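Local atomic coordinates of possible adenyl cyclase-associated protein (Cryptosporidium parvum, PDB entry 2B0R), a protein that probably binds and sequesters monomeric actin, as a cyclase-associated protein whose C-terminal domain forms a beta-helix. Residues Pro43-Gln48 with Ile64-Gly69. Sequence-based numbering, arbitrary orientation.
Sequences PKVELQ and ITLSEG
Ile64, whose backbone is hydrogen-bonded to both Arg84 and Ile86 of strand 84-87, presents its CG2 methyl to Val45, with Val45 CG2 at 3.9 Å. The joint is wholly apolar and small, burying 141 Å² in all. Val45 splits its two methyls between two partners: CG2 goes to Ile64, while CG1 meets the CD1 methyl of Leu66, again at 3.9 Å. This fork comes from a chi1 of 179°, which sets CG1 anti to the backbone N and CG2 anti to the carbonyl carbon, one methyl toward each neighbour. Both approaches are ordinary methyl-to-methyl packing, in which the valine and its two partners run alongside each other, pointing opposite ways. Leu66 reaches its partner by extension: its CB is not aimed at strand 44-48, but a chi1 of -171° swings CG anti to the backbone N, and a chi2 of 74° then brings CD1 to Val45 CG1. The backbones stay well apart, the CA atoms of Val45 and Leu66 being 8.1 Å from each other. Tyr52 of strand 51-55 lies beside the Leu66 end, its OH hydrogen-bonded to Glu68 OE2, and the side chains of Leu47 and Leu66 touch it. At the other end, His57 touches Val45 and Ile64 and bonds through NE2 to the Lys44 carbonyl. The contact thus joins two facing sheets of the beta-helix at one end of the stack: strand 44-48 is an outermost strand, antiparallel to strand 51-55, and strand 64-66 borders the opposite sheet, parallel to strand 84-87.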
loop_
_atom_site.group_PDB
_atom_site.type_symbol
_atom_site.label_atom_id
_atom_site.label_comp_id
_atom_site.label_asym_id
_atom_site.label_seq_id
_atom_site.Cartn_x
_atom_site.Cartn_y
_atom_site.Cartn_z
ATOM N N PRO A 43 2.461 -11.096 -28.681
ATOM C CA PRO A 43 1.470 -10.032 -28.825
ATOM C C PRO A 43 0.145 -10.622 -29.301
ATOM O O PRO A 43 0.076 -11.199 -30.397
ATOM C CB PRO A 43 2.096 -9.136 -29.894
ATOM C CG PRO A 43 3.606 -9.220 -29.575
ATOM C CD PRO A 43 3.835 -10.590 -28.898
ATOM N N LYS A 44 -0.880 -10.485 -28.453
ATOM C CA LYS A 44 -2.147 -11.218 -28.552
ATOM C C LYS A 44 -3.306 -10.249 -28.379
ATOM O O LYS A 44 -3.282 -9.404 -27.478
ATOM C CB LYS A 44 -2.202 -12.265 -27.434
ATOM C CG LYS A 44 -3.084 -13.436 -27.704
ATOM C CD LYS A 44 -2.926 -14.504 -26.607
ATOM N N VAL A 45 -4.292 -10.354 -29.268
ATOM C CA VAL A 45 -5.607 -9.772 -29.076
ATOM C C VAL A 45 -6.583 -10.830 -29.530
ATOM O O VAL A 45 -6.791 -10.998 -30.741
ATOM C CB VAL A 45 -5.844 -8.524 -29.943
ATOM C CG1 VAL A 45 -7.253 -7.977 -29.707
ATOM C CG2 VAL A 45 -4.828 -7.456 -29.662
ATOM N N GLU A 46 -7.165 -11.566 -28.584
ATOM C CA GLU A 46 -8.126 -12.629 -28.936
ATOM C C GLU A 46 -9.255 -12.822 -27.919
ATOM O O GLU A 46 -9.153 -12.377 -26.761
ATOM C CB GLU A 46 -7.412 -13.964 -29.273
ATOM C CG GLU A 46 -6.648 -14.638 -28.132
ATOM N N LEU A 47 -10.331 -13.475 -28.377
ATOM C CA LEU A 47 -11.582 -13.637 -27.605
ATOM C C LEU A 47 -11.734 -15.053 -27.023
ATOM O O LEU A 47 -11.941 -16.019 -27.765
ATOM C CB LEU A 47 -12.808 -13.252 -28.465
ATOM C CG LEU A 47 -14.250 -13.567 -27.992
ATOM C CD1 LEU A 47 -14.618 -12.882 -26.694
ATOM C CD2 LEU A 47 -15.280 -13.221 -29.073
ATOM N N GLN A 48 -11.628 -15.155 -25.695
ATOM C CA GLN A 48 -11.747 -16.420 -24.978
ATOM C C GLN A 48 -13.068 -16.423 -24.188
ATOM O O GLN A 48 -13.183 -15.741 -23.146
ATOM C CB GLN A 48 -10.555 -16.589 -24.025
ATOM C CG GLN A 48 -10.461 -17.939 -23.310
ATOM C CD GLN A 48 -9.540 -18.939 -24.038
ATOM O OE1 GLN A 48 -8.365 -18.638 -24.313
ATOM N NE2 GLN A 48 -10.069 -20.140 -24.339
ATOM N N ILE A 64 -2.850 -0.130 -29.702
ATOM C CA ILE A 64 -3.671 -1.312 -29.958
ATOM C C ILE A 64 -5.111 -0.979 -29.653
ATOM O O ILE A 64 -5.429 -0.598 -28.514
ATOM C CB ILE A 64 -3.275 -2.501 -29.113
ATOM C CG1 ILE A 64 -1.809 -2.898 -29.381
ATOM C CG2 ILE A 64 -4.279 -3.655 -29.319
ATOM C CD1 ILE A 64 -1.417 -3.098 -30.891
ATOM N N THR A 65 -5.971 -1.122 -30.663
ATOM C CA THR A 65 -7.385 -0.808 -30.525
ATOM C C THR A 65 -8.264 -2.042 -30.568
ATOM O O THR A 65 -8.182 -2.854 -31.482
ATOM C CB THR A 65 -7.868 0.221 -31.586
ATOM O OG1 THR A 65 -7.300 1.496 -31.304
ATOM C CG2 THR A 65 -9.376 0.376 -31.572
ATOM N N LEU A 66 -9.117 -2.164 -29.559
ATOM C CA LEU A 66 -10.184 -3.132 -29.585
ATOM C C LEU A 66 -11.477 -2.393 -29.931
ATOM O O LEU A 66 -11.987 -1.599 -29.138
ATOM C CB LEU A 66 -10.271 -3.819 -28.242
ATOM C CG LEU A 66 -11.195 -5.012 -28.159
ATOM C CD1 LEU A 66 -10.558 -6.177 -28.853
ATOM C CD2 LEU A 66 -11.475 -5.331 -26.683
ATOM N N SER A 67 -11.995 -2.640 -31.126
ATOM C CA SER A 67 -13.128 -1.867 -31.619
ATOM C C SER A 67 -14.456 -2.630 -31.590
ATOM O O SER A 67 -15.496 -2.093 -31.935
ATOM C CB SER A 67 -12.835 -1.339 -33.018
ATOM O OG SER A 67 -12.615 -2.417 -33.888
ATOM N N GLU A 68 -14.408 -3.872 -31.158
ATOM C CA GLU A 68 -15.606 -4.673 -31.028
ATOM C C GLU A 68 -15.879 -4.975 -29.547
ATOM O O GLU A 68 -15.042 -4.705 -28.678
ATOM C CB GLU A 68 -15.469 -5.958 -31.844
ATOM C CG GLU A 68 -14.387 -6.910 -31.345
ATOM C CD GLU A 68 -14.427 -8.230 -32.064
ATOM O OE1 GLU A 68 -14.133 -8.249 -33.286
ATOM O OE2 GLU A 68 -14.756 -9.252 -31.422
ATOM N N GLY A 69 -17.053 -5.527 -29.264
ATOM C CA GLY A 69 -17.421 -5.892 -27.905
ATOM C C GLY A 69 -18.695 -5.206 -27.462
ATOM O O GLY A 69 -19.140 -4.213 -28.057
#